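Local coordinates for protein 6-phosphogluconate dehydrogenase NAD-binding (Dyadobacter fermentans, PDB 4GBJ) that probably acts as an NAD(P)-dependent oxidoreductase of the 6-phosphogluconate and 3-hydroxyisobutyrate dehydrogenase family, at residues M96-P101 against V172-G177; L11-L16 against L31-R36. All coordinates share one frame; numbering follows the deposited sequence.

Contact 1: residues M96-P101 against V172-G177; sequences MSTISP and VIKLAG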
loop_
_atom_site.group_PDB
_atom_site.type_symbol
_atom_site.label_atom_id
_atom_site.label_comp_id
_atom_site.label_asym_id
_atom_site.label_seq_id
_atom_site.Cartn_x
_atom_site.Cartn_y
_atom_site.Cartn_z
HETATM N N MSE B 96 6.495 -24.914 4.337
HETATM C CA MSE B 96 6.021 -23.755 3.541
HETATM C C MSE B 96 4.628 -23.251 3.890
HETATM O O MSE B 96 4.190 -22.263 3.312
HETATM C CB MSE B 96 6.079 -24.110 2.090
HETATM C CG MSE B 96 7.483 -24.561 1.681
HETATM SE SE MSE B 96 7.682 -24.711 -0.231
HETATM C CE MSE B 96 6.597 -26.205 -0.462
ATOM N N SER B 97 3.959 -23.856 4.857
ATOM C CA SER B 97 2.627 -23.398 5.212
ATOM C C SER B 97 2.652 -22.002 5.870
ATOM O O SER B 97 3.609 -21.661 6.565
ATOM C CB SER B 97 2.003 -24.373 6.200
ATOM O OG SER B 97 1.955 -25.686 5.676
ATOM N N THR B 98 1.575 -21.248 5.719
ATOM C CA THR B 98 1.424 -19.970 6.423
ATOM C C THR B 98 0.929 -20.271 7.829
ATOM O O THR B 98 -0.256 -20.506 8.068
ATOM C CB THR B 98 0.486 -19.042 5.711
ATOM O OG1 THR B 98 0.945 -18.883 4.377
ATOM C CG2 THR B 98 0.378 -17.707 6.405
ATOM N N ILE B 99 1.828 -20.246 8.753
ATOM C CA ILE B 99 1.516 -20.564 10.135
ATOM C C ILE B 99 2.220 -19.608 11.058
ATOM O O ILE B 99 3.033 -18.786 10.650
ATOM C CB ILE B 99 1.890 -22.039 10.471
ATOM C CG1 ILE B 99 3.365 -22.271 10.406
ATOM C CG2 ILE B 99 1.090 -23.004 9.613
ATOM C CD1 ILE B 99 3.773 -23.703 10.806
ATOM N N SER B 100 1.866 -19.722 12.300
ATOM C CA SER B 100 2.396 -18.914 13.359
ATOM C C SER B 100 3.892 -19.159 13.586
ATOM O O SER B 100 4.300 -20.314 13.687
ATOM C CB SER B 100 1.651 -19.260 14.666
ATOM O OG SER B 100 2.310 -18.757 15.812
ATOM N N PRO B 101 4.659 -18.094 13.877
ATOM C CA PRO B 101 6.052 -18.275 14.342
ATOM C C PRO B 101 6.160 -19.227 15.528
ATOM O O PRO B 101 7.087 -20.019 15.614
ATOM C CB PRO B 101 6.446 -16.860 14.800
ATOM C CG PRO B 101 5.600 -15.979 14.057
ATOM C CD PRO B 101 4.320 -16.667 13.759
ATOM N N VAL B 172 7.153 -14.661 10.572
ATOM C CA VAL B 172 6.805 -13.286 10.982
ATOM C C VAL B 172 6.719 -12.419 9.732
ATOM O O VAL B 172 5.793 -11.606 9.601
ATOM C CB VAL B 172 7.805 -12.664 12.007
ATOM C CG1 VAL B 172 7.493 -11.216 12.274
ATOM C CG2 VAL B 172 7.847 -13.442 13.298
ATOM N N ILE B 173 7.646 -12.623 8.784
ATOM C CA ILE B 173 7.671 -11.791 7.569
ATOM C C ILE B 173 6.404 -12.063 6.752
ATOM O O ILE B 173 5.833 -11.147 6.220
ATOM C CB ILE B 173 8.954 -11.971 6.706
ATOM C CG1 ILE B 173 10.249 -11.793 7.512
ATOM C CG2 ILE B 173 8.965 -11.030 5.473
ATOM C CD1 ILE B 173 10.355 -10.445 8.229
ATOM N N LYS B 174 5.997 -13.327 6.637
ATOM C CA LYS B 174 4.822 -13.729 5.866
ATOM C C LYS B 174 3.546 -13.086 6.441
ATOM O O LYS B 174 2.767 -12.508 5.680
ATOM C CB LYS B 174 4.711 -15.243 5.860
ATOM C CG LYS B 174 3.478 -15.791 5.161
ATOM C CD LYS B 174 3.311 -15.319 3.727
ATOM C CE LYS B 174 2.176 -16.062 3.076
ATOM N NZ LYS B 174 1.888 -15.584 1.724
ATOM N N LEU B 175 3.370 -13.163 7.763
ATOM C CA LEU B 175 2.239 -12.542 8.453
ATOM C C LEU B 175 2.247 -11.044 8.229
ATOM O O LEU B 175 1.203 -10.489 7.924
ATOM C CB LEU B 175 2.261 -12.853 9.968
ATOM C CG LEU B 175 2.036 -14.335 10.359
ATOM C CD1 LEU B 175 2.102 -14.512 11.849
ATOM C CD2 LEU B 175 0.780 -14.879 9.739
ATOM N N ALA B 176 3.421 -10.402 8.303
ATOM C CA ALA B 176 3.547 -8.975 8.076
ATOM C C ALA B 176 3.159 -8.599 6.637
ATOM O O ALA B 176 2.483 -7.578 6.436
ATOM C CB ALA B 176 4.974 -8.511 8.358
ATOM N N GLY B 177 3.577 -9.423 5.668
ATOM C CA GLY B 177 3.247 -9.228 4.267
ATOM C C GLY B 177 1.753 -9.287 4.031
ATOM O O GLY B 177 1.202 -8.367 3.415
#
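At the predicted active site, where a loop of the nucleotide-binding Rossmann domain meets helix 169-197, Thr98 crosses the side chain of Lys174 at about a right angle. Thr98 OG1 lies 3.3 Å from Lys174 CE, a contact with the alkyl chain, while its methyl CG2 is 3.9 Å from Lys174 CG. Threonine suits this place because its two branches touch the lysine at two points. With CG anti to the backbone N (chi1 176°) and a bend at the second torsion, the lysine chain passes Thr98 and carries NZ to Ile123 O of strand 117-124, to which it donates; it also makes a cation-pi contact with Phe124. An alanine at Thr98 would remove both branches and would probably leave the middle of the lysine chain freer to turn.

Pro101, which needs no N-H at the first turn of helix 101-113, presents its ring to the other helix. Its CG presses on Val172 CG2 at 3.5 Å, tighter than usual, and its CD meets Leu175 CD1 tip to tip at 3.6 Å. Pro101 and Leu175 also pack on Thr251 of helix 238-254, and Lys174 lies against Pro122 of strand 117-124; Val172 in turn touches Ile200 of the second subunit.

Contact 2: residues L11-L16 against L31-R36; sequences LGLGNL and LVVWNR
Asn35 and Leu13 cross at a slant, and between them runs a short hydrogen bond: Leu13 N donates to Asn35 OD1 at 2.7 Å. The bond is nearly straight at the hydrogen (167°), yet the donor stands above the plane of the amide, 50° out of it, away from the positions of the lone pairs. Asn35 reaches this place with CG anti to its backbone N, and ND2 donates to Thr37 O, so both ends of the amide are used and its rotation is fixed. Asparagine suits the site because one amide can accept from the glycine-rich loop through OD1 and donate through ND2 to Thr37 O, two residues on.

Leu13 also sets its carbons against the same side chain: CB is 3.9 Å from Asn35 CG, and CD1 goes on to meet Val33 CG2, also at 3.9 Å, the two side chains crossing at about a right angle. Ala41 touches both Leu13 and Val33.

Residues 12 to 17 carry the GxGxxG pattern of a Rossmann fold, the turn between the first strand and helix 17-26 that in relatives faces the dinucleotide. Gly12 has a positive phi (100°), and a CB here would jam against the carbonyl O of Leu11. Its N donates to Trp34 O at 3.0 Å, one of the bonds that make the parallel bridge of Leu11 with Trp34.

Those two side chains share the face of the sheet away from Leu13. Leu11 CD2 comes within 3.6 Å of Trp34 CB, oblique to the indole, whereas Gly12 N lies at the ring's edge, near its plane. The leucine methyl thus meets the tryptophan through CB, and NE1 donates to Glu53 O, which gives the indole's polar atom a partner.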
loop_
_atom_site.group_PDB
_atom_site.type_symbol
_atom_site.label_atom_id
_atom_site.label_comp_id
_atom_site.label_asym_id
_atom_site.label_seq_id
_atom_site.Cartn_x
_atom_site.Cartn_y
_atom_site.Cartn_z
ATOM N N LEU B 11 4.665 -33.379 0.978
ATOM C CA LEU B 11 3.402 -33.577 1.675
ATOM C C LEU B 11 2.466 -32.367 1.530
ATOM O O LEU B 11 2.807 -31.282 1.969
ATOM C CB LEU B 11 3.708 -33.838 3.147
ATOM C CG LEU B 11 4.741 -34.939 3.442
ATOM C CD1 LEU B 11 4.950 -35.087 4.932
ATOM C CD2 LEU B 11 4.295 -36.270 2.897
ATOM N N GLY B 12 1.293 -32.572 0.934
ATOM C CA GLY B 12 0.307 -31.517 0.739
ATOM C C GLY B 12 0.384 -30.993 -0.677
ATOM O O GLY B 12 1.354 -30.321 -1.028
ATOM N N LEU B 13 -0.647 -31.288 -1.488
ATOM C CA LEU B 13 -0.694 -31.003 -2.908
ATOM C C LEU B 13 -1.911 -30.164 -3.272
ATOM O O LEU B 13 -2.604 -30.456 -4.254
ATOM C CB LEU B 13 -0.719 -32.325 -3.695
ATOM C CG LEU B 13 0.330 -33.374 -3.313
ATOM C CD1 LEU B 13 0.113 -34.652 -4.102
ATOM C CD2 LEU B 13 1.729 -32.868 -3.574
ATOM N N GLY B 14 -2.107 -29.082 -2.547
ATOM C CA GLY B 14 -3.206 -28.163 -2.823
ATOM C C GLY B 14 -2.876 -27.251 -3.993
ATOM O O GLY B 14 -2.068 -27.605 -4.863
ATOM N N ASN B 15 -3.461 -26.045 -3.987
ATOM C CA ASN B 15 -3.286 -25.048 -5.052
ATOM C C ASN B 15 -1.834 -24.620 -5.241
ATOM O O ASN B 15 -1.474 -24.240 -6.354
ATOM C CB ASN B 15 -4.156 -23.798 -4.777
ATOM C CG ASN B 15 -5.648 -24.010 -5.003
ATOM O OD1 ASN B 15 -6.162 -25.141 -5.030
ATOM N ND2 ASN B 15 -6.385 -22.917 -5.156
ATOM N N LEU B 16 -1.012 -24.634 -4.162
ATOM C CA LEU B 16 0.402 -24.294 -4.260
ATOM C C LEU B 16 1.279 -25.549 -4.322
ATOM O O LEU B 16 2.270 -25.548 -5.047
ATOM C CB LEU B 16 0.832 -23.406 -3.088
ATOM C CG LEU B 16 0.157 -22.033 -2.981
ATOM C CD1 LEU B 16 0.551 -21.355 -1.673
ATOM C CD2 LEU B 16 0.545 -21.120 -4.128
ATOM N N LEU B 31 10.395 -37.294 -6.676
ATOM C CA LEU B 31 9.471 -36.989 -5.581
ATOM C C LEU B 31 8.608 -38.157 -5.170
ATOM O O LEU B 31 8.003 -38.790 -6.032
ATOM C CB LEU B 31 8.472 -35.843 -5.910
ATOM C CG LEU B 31 8.962 -34.438 -6.247
ATOM C CD1 LEU B 31 7.822 -33.483 -6.211
ATOM C CD2 LEU B 31 9.985 -33.970 -5.310
ATOM N N VAL B 32 8.406 -38.314 -3.837
ATOM C CA VAL B 32 7.466 -39.266 -3.250
ATOM C C VAL B 32 6.453 -38.361 -2.548
ATOM O O VAL B 32 6.797 -37.599 -1.629
ATOM C CB VAL B 32 8.078 -40.394 -2.388
ATOM C CG1 VAL B 32 8.968 -39.869 -1.267
ATOM C CG2 VAL B 32 6.994 -41.333 -1.866
ATOM N N VAL B 33 5.234 -38.347 -3.092
ATOM C CA VAL B 33 4.206 -37.396 -2.706
ATOM C C VAL B 33 3.085 -38.034 -1.929
ATOM O O VAL B 33 2.908 -39.248 -1.915
ATOM C CB VAL B 33 3.672 -36.611 -3.912
ATOM C CG1 VAL B 33 4.817 -35.985 -4.706
ATOM C CG2 VAL B 33 2.774 -37.465 -4.821
ATOM N N TRP B 34 2.363 -37.181 -1.228
ATOM C CA TRP B 34 1.239 -37.561 -0.379
ATOM C C TRP B 34 0.299 -36.398 -0.227
ATOM O O TRP B 34 0.712 -35.231 -0.213
ATOM C CB TRP B 34 1.722 -38.020 0.995
ATOM C CG TRP B 34 0.633 -38.349 1.977
ATOM C CD1 TRP B 34 0.106 -39.581 2.236
ATOM C CD2 TRP B 34 -0.004 -37.441 2.893
ATOM N NE1 TRP B 34 -0.837 -39.498 3.236
ATOM C CE2 TRP B 34 -0.912 -38.199 3.670
ATOM C CE3 TRP B 34 0.099 -36.062 3.126
ATOM C CZ2 TRP B 34 -1.733 -37.619 4.633
ATOM C CZ3 TRP B 34 -0.693 -35.491 4.107
ATOM C CH2 TRP B 34 -1.615 -36.262 4.831
ATOM N N ASN B 35 -0.965 -36.720 -0.072
ATOM C CA ASN B 35 -1.985 -35.711 0.151
ATOM C C ASN B 35 -3.146 -36.344 0.878
ATOM O O ASN B 35 -3.465 -37.500 0.585
ATOM C CB ASN B 35 -2.412 -35.138 -1.203
ATOM C CG ASN B 35 -3.170 -33.849 -1.086
ATOM O OD1 ASN B 35 -2.675 -32.870 -0.526
ATOM N ND2 ASN B 35 -4.353 -33.778 -1.667
ATOM N N ARG B 36 -3.805 -35.597 1.799
ATOM C CA ARG B 36 -4.983 -36.096 2.531
ATOM C C ARG B 36 -6.068 -36.594 1.528
ATOM O O ARG B 36 -6.772 -37.554 1.824
ATOM C CB ARG B 36 -5.545 -35.003 3.455
ATOM C CG ARG B 36 -6.458 -35.516 4.571
ATOM C CD ARG B 36 -5.740 -35.897 5.867
ATOM N NE ARG B 36 -5.898 -37.322 6.192
ATOM C CZ ARG B 36 -5.782 -37.863 7.408
ATOM N NH1 ARG B 36 -5.515 -37.098 8.468
ATOM N NH2 ARG B 36 -5.947 -39.172 7.576
#

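Overall arrangement
Starting at the N terminus, contact 2 closes first: strand 8-11 leads through the glycine-rich turn and helix 17-26 into strand 31-34, and the contact joins the two parallel strands of this beta-alpha-beta unit at their ends. The chain then runs through strand 64-67, which lies between strands 8-11 and 92-95 in the sheet. Contact 1 opens after strand 92-95 and closes a much longer loop, holding the last three strands, at helix 169-197. The two loops follow in series, neither nesting nor crossing; the centres of the contacts lie about 20 Å apart, their nearest atoms about 6 Å, without touching. Contact 2 is internal to the Rossmann domain; contact 1 ties that domain to the long helix of the helical part.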